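Local atomic coordinates of L-arabinose ABC transporter, periplasmic L-arabinose-binding protein (Burkholderia thailandensis, PDB entry 4KZK), a protein that binds sugars such as beta-D-galactose in the periplasm and probably delivers L-arabinose to an ABC transporter for uptake. Residues E54-Q60 and P291-Y296; A220-T225 and A249-I255. The contacts are given in a common frame with arbitrary orientation. Residues are numbered along the deposited sequence.

Interaction 1 of 2, residues E54-Q60 and P291-Y296; sequences EWRFAEQ and PRLHGY
F57 lays one ring face over R292: CB of R292 stands 4.2 Å from the ring centroid and 12° off its normal, a CH-pi contact. With chi1 at -74° (m), this phenyl is a knob in the hole formed by P291, R292, G295 and Y296, its CE2 3.8 Å from CG of P291 and its CB 4.0 Å from CB of Y296. Both segments are helical; their axes cross at -60° and approach to 7.1 Å. So close an approach depends on G295, whose CA is 4.1 Å from CA of E54: a CB there would fall 2.3 Å from O of E54. Two CA-H...O contacts join the backbones there, G295 CA to E54 O and A58 CA to G295 O, 3.4 Å each. The 291-296 helix widens into a pi-type turn over 293-296. In this type I periplasmic-binding-protein (LacI-like) fold of two alpha/beta lobes, helices 49-65 and 291-308 pack together beside the N-terminal lobe's sheet, where E54 and A58 touch F41 of strand 38-43. E54, extended (chi1 m, chi2 t), brings OE2 to 3.4 Å from CB of H294, a pocket residue that touches the bound galactose and whose ND1 is hydrogen-bonded to D123, itself a galactose-binding residue. At the outer end, R292 NH1 makes a weak 2.7 Å hydrogen bond to OE1 of Q60, while Y296 (chi1 t) puts CD2 3.3 Å from O of F57 and hydrogen-bonds D64 through its hydroxyl.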
loop_
_atom_site.group_PDB
_atom_site.type_symbol
_atom_site.label_atom_id
_atom_site.label_comp_id
_atom_site.label_asym_id
_atom_site.label_seq_id
_atom_site.Cartn_x
_atom_site.Cartn_y
_atom_site.Cartn_z
ATOM N N GLU A 54 5.818 -4.434 8.584
ATOM C CA GLU A 54 6.056 -3.275 9.463
ATOM C C GLU A 54 6.231 -3.726 10.894
ATOM O O GLU A 54 7.174 -3.278 11.569
ATOM C CB GLU A 54 4.891 -2.293 9.367
ATOM C CG GLU A 54 4.912 -1.472 8.098
ATOM C CD GLU A 54 3.815 -0.426 8.071
ATOM O OE1 GLU A 54 2.897 -0.494 8.895
ATOM O OE2 GLU A 54 3.878 0.477 7.193
ATOM N N TRP A 55 5.333 -4.589 11.366
ATOM C CA TRP A 55 5.394 -5.108 12.748
ATOM C C TRP A 55 6.684 -5.851 13.061
ATOM O O TRP A 55 7.229 -5.694 14.158
ATOM C CB TRP A 55 4.202 -6.007 13.058
ATOM C CG TRP A 55 2.940 -5.276 13.501
ATOM C CD1 TRP A 55 2.855 -3.996 13.985
ATOM C CD2 TRP A 55 1.625 -5.825 13.592
ATOM N NE1 TRP A 55 1.561 -3.711 14.341
ATOM C CE2 TRP A 55 0.782 -4.816 14.106
ATOM C CE3 TRP A 55 1.075 -7.071 13.291
ATOM C CZ2 TRP A 55 -0.565 -5.020 14.329
ATOM C CZ3 TRP A 55 -0.273 -7.266 13.500
ATOM C CH2 TRP A 55 -1.079 -6.257 14.021
ATOM N N ARG A 56 7.158 -6.663 12.125
ATOM C CA ARG A 56 8.363 -7.454 12.352
ATOM C C ARG A 56 9.554 -6.511 12.529
ATOM O O ARG A 56 10.411 -6.728 13.403
ATOM C CB ARG A 56 8.595 -8.432 11.186
ATOM C CG ARG A 56 9.944 -9.128 11.207
ATOM C CD ARG A 56 9.995 -10.259 10.195
ATOM N NE ARG A 56 9.886 -9.826 8.796
ATOM C CZ ARG A 56 10.916 -9.679 7.942
ATOM N NH1 ARG A 56 12.177 -9.881 8.320
ATOM N NH2 ARG A 56 10.677 -9.305 6.683
ATOM N N PHE A 57 9.619 -5.460 11.722
ATOM C CA PHE A 57 10.717 -4.491 11.831
ATOM C C PHE A 57 10.574 -3.552 13.025
ATOM O O PHE A 57 11.586 -3.163 13.644
ATOM C CB PHE A 57 10.913 -3.749 10.511
ATOM C CG PHE A 57 11.567 -4.599 9.483
ATOM C CD1 PHE A 57 12.894 -4.960 9.649
ATOM C CD2 PHE A 57 10.876 -5.101 8.397
ATOM C CE1 PHE A 57 13.525 -5.771 8.735
ATOM C CE2 PHE A 57 11.515 -5.928 7.471
ATOM C CZ PHE A 57 12.847 -6.257 7.647
ATOM N N ALA A 58 9.336 -3.230 13.392
ATOM C CA ALA A 58 9.075 -2.494 14.629
ATOM C C ALA A 58 9.528 -3.314 15.838
ATOM O O ALA A 58 10.050 -2.743 16.787
ATOM C CB ALA A 58 7.609 -2.118 14.760
ATOM N N GLU A 59 9.345 -4.635 15.801
ATOM C CA GLU A 59 9.862 -5.527 16.852
ATOM C C GLU A 59 11.373 -5.500 16.939
ATOM O O GLU A 59 11.956 -5.598 18.045
ATOM C CB GLU A 59 9.429 -6.977 16.626
ATOM C CG GLU A 59 7.985 -7.270 16.967
ATOM C CD GLU A 59 7.689 -7.215 18.458
ATOM O OE1 GLU A 59 8.627 -7.085 19.299
ATOM O OE2 GLU A 59 6.497 -7.339 18.787
ATOM N N GLN A 60 12.037 -5.417 15.789
ATOM C CA GLN A 60 13.505 -5.309 15.772
ATOM C C GLN A 60 13.941 -4.000 16.442
ATOM O O GLN A 60 14.910 -3.977 17.226
ATOM C CB GLN A 60 14.013 -5.398 14.326
ATOM C CG GLN A 60 15.507 -5.599 14.116
ATOM C CD GLN A 60 15.856 -5.780 12.633
ATOM O OE1 GLN A 60 16.740 -5.097 12.099
ATOM N NE2 GLN A 60 15.165 -6.704 11.966
ATOM N N PRO A 291 9.805 -2.056 4.162
ATOM C CA PRO A 291 9.100 -1.991 5.437
ATOM C C PRO A 291 10.028 -1.773 6.631
ATOM O O PRO A 291 9.569 -1.532 7.754
ATOM C CB PRO A 291 8.433 -3.361 5.542
ATOM C CG PRO A 291 9.363 -4.276 4.798
ATOM C CD PRO A 291 9.804 -3.438 3.623
ATOM N N ARG A 292 11.342 -1.878 6.420
ATOM C CA ARG A 292 12.269 -1.460 7.464
ATOM C C ARG A 292 12.136 0.033 7.736
ATOM O O ARG A 292 12.174 0.471 8.901
ATOM C CB ARG A 292 13.711 -1.781 7.086
ATOM C CG ARG A 292 14.665 -1.571 8.241
ATOM C CD ARG A 292 16.087 -1.906 7.840
ATOM N NE ARG A 292 16.241 -3.298 7.429
ATOM C CZ ARG A 292 16.547 -4.314 8.234
ATOM N NH1 ARG A 292 16.693 -4.132 9.546
ATOM N NH2 ARG A 292 16.682 -5.540 7.713
ATOM N N LEU A 293 11.987 0.827 6.686
ATOM C CA LEU A 293 11.794 2.273 6.869
ATOM C C LEU A 293 10.469 2.531 7.596
ATOM O O LEU A 293 10.433 3.235 8.600
ATOM C CB LEU A 293 11.830 3.014 5.538
ATOM C CG LEU A 293 13.109 2.889 4.691
ATOM C CD1 LEU A 293 12.990 3.632 3.375
ATOM C CD2 LEU A 293 14.321 3.349 5.468
ATOM N N HIS A 294 9.390 1.918 7.123
ATOM C CA HIS A 294 8.064 2.152 7.695
ATOM C C HIS A 294 7.827 1.529 9.062
ATOM O O HIS A 294 6.950 1.975 9.787
ATOM C CB HIS A 294 6.991 1.672 6.709
ATOM C CG HIS A 294 6.899 2.508 5.473
ATOM N ND1 HIS A 294 5.694 2.898 4.926
ATOM C CD2 HIS A 294 7.865 3.016 4.671
ATOM C CE1 HIS A 294 5.924 3.612 3.834
ATOM N NE2 HIS A 294 7.232 3.709 3.666
ATOM N N GLY A 295 8.596 0.499 9.423
ATOM C CA GLY A 295 8.441 -0.190 10.708
ATOM C C GLY A 295 9.547 0.120 11.696
ATOM O O GLY A 295 9.271 0.386 12.861
ATOM N N TYR A 296 10.797 0.039 11.250
ATOM C CA TYR A 296 11.931 0.241 12.168
ATOM C C TYR A 296 12.208 1.746 12.333
ATOM O O TYR A 296 12.269 2.225 13.474
ATOM C CB TYR A 296 13.142 -0.578 11.682
ATOM C CG TYR A 296 14.339 -0.618 12.599
ATOM C CD1 TYR A 296 15.216 0.429 12.627
ATOM C CD2 TYR A 296 14.578 -1.719 13.404
ATOM C CE1 TYR A 296 16.324 0.412 13.453
ATOM C CE2 TYR A 296 15.688 -1.764 14.251
ATOM C CZ TYR A 296 16.554 -0.688 14.274
ATOM O OH TYR A 296 17.675 -0.695 15.089
#

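Interaction 2 of 2, residues A220-T225 and A249-I255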
loop_
_atom_site.group_PDB
_atom_site.type_symbol
_atom_site.label_atom_id
_atom_site.label_comp_id
_atom_site.label_asym_id
_atom_site.label_seq_id
_atom_site.Cartn_x
_atom_site.Cartn_y
_atom_site.Cartn_z
ATOM N N ALA A 220 -13.342 -5.657 -10.569
ATOM C CA ALA A 220 -12.763 -6.097 -11.850
ATOM C C ALA A 220 -13.787 -6.871 -12.668
ATOM O O ALA A 220 -13.905 -6.650 -13.870
ATOM C CB ALA A 220 -11.500 -6.919 -11.631
ATOM N N ASN A 221 -14.538 -7.754 -12.012
ATOM C CA ASN A 221 -15.534 -8.556 -12.702
ATOM C C ASN A 221 -16.600 -7.681 -13.350
ATOM O O ASN A 221 -17.027 -7.962 -14.471
ATOM C CB ASN A 221 -16.157 -9.583 -11.763
ATOM C CG ASN A 221 -15.379 -10.881 -11.744
ATOM O OD1 ASN A 221 -14.859 -11.308 -12.779
ATOM N ND2 ASN A 221 -15.290 -11.514 -10.581
ATOM N N ILE A 222 -16.995 -6.614 -12.661
ATOM C CA ILE A 222 -17.948 -5.667 -13.237
ATOM C C ILE A 222 -17.377 -5.037 -14.509
ATOM O O ILE A 222 -18.067 -4.915 -15.524
ATOM C CB ILE A 222 -18.368 -4.575 -12.225
ATOM C CG1 ILE A 222 -19.247 -5.197 -11.137
ATOM C CG2 ILE A 222 -19.102 -3.426 -12.926
ATOM C CD1 ILE A 222 -19.579 -4.284 -9.975
ATOM N N ALA A 223 -16.107 -4.659 -14.460
ATOM C CA ALA A 223 -15.455 -4.022 -15.598
ATOM C C ALA A 223 -15.270 -4.981 -16.773
ATOM O O ALA A 223 -15.487 -4.605 -17.931
ATOM C CB ALA A 223 -14.105 -3.463 -15.173
ATOM N N PHE A 224 -14.819 -6.205 -16.490
ATOM C CA PHE A 224 -14.615 -7.180 -17.572
ATOM C C PHE A 224 -15.917 -7.471 -18.292
ATOM O O PHE A 224 -15.945 -7.584 -19.521
ATOM C CB PHE A 224 -14.027 -8.485 -17.046
ATOM C CG PHE A 224 -12.609 -8.376 -16.563
ATOM C CD1 PHE A 224 -11.648 -7.714 -17.321
ATOM C CD2 PHE A 224 -12.214 -8.966 -15.356
ATOM C CE1 PHE A 224 -10.341 -7.611 -16.886
ATOM C CE2 PHE A 224 -10.892 -8.866 -14.920
ATOM C CZ PHE A 224 -9.957 -8.189 -15.694
ATOM N N THR A 225 -17.003 -7.590 -17.547
ATOM C CA THR A 225 -18.307 -7.815 -18.173
ATOM C C THR A 225 -18.695 -6.715 -19.164
ATOM O O THR A 225 -19.247 -7.015 -20.223
ATOM C CB THR A 225 -19.411 -7.958 -17.116
ATOM O OG1 THR A 225 -19.080 -9.049 -16.261
ATOM C CG2 THR A 225 -20.774 -8.234 -17.753
ATOM N N ALA A 249 -9.954 -12.278 -10.956
ATOM C CA ALA A 249 -11.183 -12.050 -11.713
ATOM C C ALA A 249 -10.961 -12.371 -13.190
ATOM O O ALA A 249 -11.758 -13.101 -13.804
ATOM C CB ALA A 249 -11.663 -10.629 -11.518
ATOM N N GLY A 250 -9.838 -11.909 -13.747
ATOM C CA GLY A 250 -9.523 -12.185 -15.144
ATOM C C GLY A 250 -9.455 -13.670 -15.411
ATOM O O GLY A 250 -9.974 -14.162 -16.406
ATOM N N GLU A 251 -8.792 -14.404 -14.529
ATOM C CA GLU A 251 -8.663 -15.840 -14.708
ATOM C C GLU A 251 -10.030 -16.519 -14.826
ATOM O O GLU A 251 -10.233 -17.419 -15.674
ATOM C CB GLU A 251 -7.851 -16.453 -13.571
ATOM C CG GLU A 251 -6.374 -16.069 -13.608
ATOM C CD GLU A 251 -5.658 -16.386 -12.311
ATOM O OE1 GLU A 251 -6.314 -16.887 -11.374
ATOM O OE2 GLU A 251 -4.445 -16.144 -12.234
ATOM N N GLY A 252 -10.972 -16.077 -13.996
ATOM C CA GLY A 252 -12.339 -16.595 -14.017
ATOM C C GLY A 252 -13.084 -16.325 -15.317
ATOM O O GLY A 252 -14.066 -16.996 -15.614
ATOM N N ARG A 253 -12.618 -15.334 -16.078
ATOM C CA ARG A 253 -13.210 -14.964 -17.371
ATOM C C ARG A 253 -12.372 -15.312 -18.603
ATOM O O ARG A 253 -12.573 -14.721 -19.673
ATOM C CB ARG A 253 -13.397 -13.463 -17.410
ATOM C CG ARG A 253 -14.066 -12.869 -16.206
ATOM C CD ARG A 253 -14.535 -11.505 -16.610
ATOM N NE ARG A 253 -15.802 -11.564 -17.333
ATOM C CZ ARG A 253 -16.991 -11.367 -16.769
ATOM N NH1 ARG A 253 -18.088 -11.439 -17.507
ATOM N NH2 ARG A 253 -17.082 -11.081 -15.469
ATOM N N GLY A 254 -11.418 -16.220 -18.465
ATOM C CA GLY A 254 -10.590 -16.617 -19.591
ATOM C C GLY A 254 -9.535 -15.612 -20.008
ATOM O O GLY A 254 -9.021 -15.699 -21.115
ATOM N N ILE A 255 -9.207 -14.668 -19.128
ATOM C CA ILE A 255 -8.106 -13.728 -19.349
ATOM C C ILE A 255 -6.957 -14.178 -18.462
ATOM O O ILE A 255 -6.860 -13.773 -17.292
ATOM C CB ILE A 255 -8.485 -12.287 -18.963
ATOM C CG1 ILE A 255 -9.785 -11.866 -19.652
ATOM C CG2 ILE A 255 -7.363 -11.326 -19.341
ATOM C CD1 ILE A 255 -10.456 -10.693 -18.984
HETATM O O HOH W 1 -14.046 -13.932 -12.444
#
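This is a mixed apolar and polar contact on the periphery of the C-terminal lobe, away from the sugar site, where helix 213-226 packs against the last turn of helix 240-252 and the residues after it. Its apolar part centres on F224: CD1 of I255 lies over one ring face, 3.8 Å from the centroid and 20° off the normal, in a CH-pi contact, while CB of A249 meets the ring edge 3.9 Å from CE2. CB of A220 adds a contact of 3.7 Å with CB of A249. I255 reaches the ring because a Schellman motif ends the helix: G254, with positive phi (75°), is the C-prime residue, and the bonds I255 N to G250 O (2.9 Å) and G254 N to E251 O (3.3 Å) turn the chain back. F224 also meets W233 edge-to-face and touches L172 of strand 170-175, which places the contact against the sheet. Polar contacts border this apolar cluster. R253 NH2 donates a weak 3.5 Å hydrogen bond to OD1 of N221, and the guanidinium lies with a face over C of F224 and CA of T225. One water donates to OD1 of N221 and to O of A249, at 2.8 Å each, so it bridges the N221 side chain to the backbone carbonyl of A249.

Interaction 1 and interaction 2 lie on opposite sides of the chain's centre, their own centres 36 Å apart and their nearest atoms about 25 Å apart, so neither touches the other. Along the chain, interaction 2 is nested: 220-225 and 249-255 both fall between 54-60 and 291-296. Interaction 1 joins helices 49-65 and 291-308, more than 200 residues apart in sequence, showing that the chain returns to the N-terminal lobe after building much of the other. Interaction 2 joins consecutive helices, 213-226 and 240-252, linked through strand 233-236. With galactose held between the lobes, interaction 1 reaches the pocket through H294, whereas interaction 2 belongs to the distant outer packing.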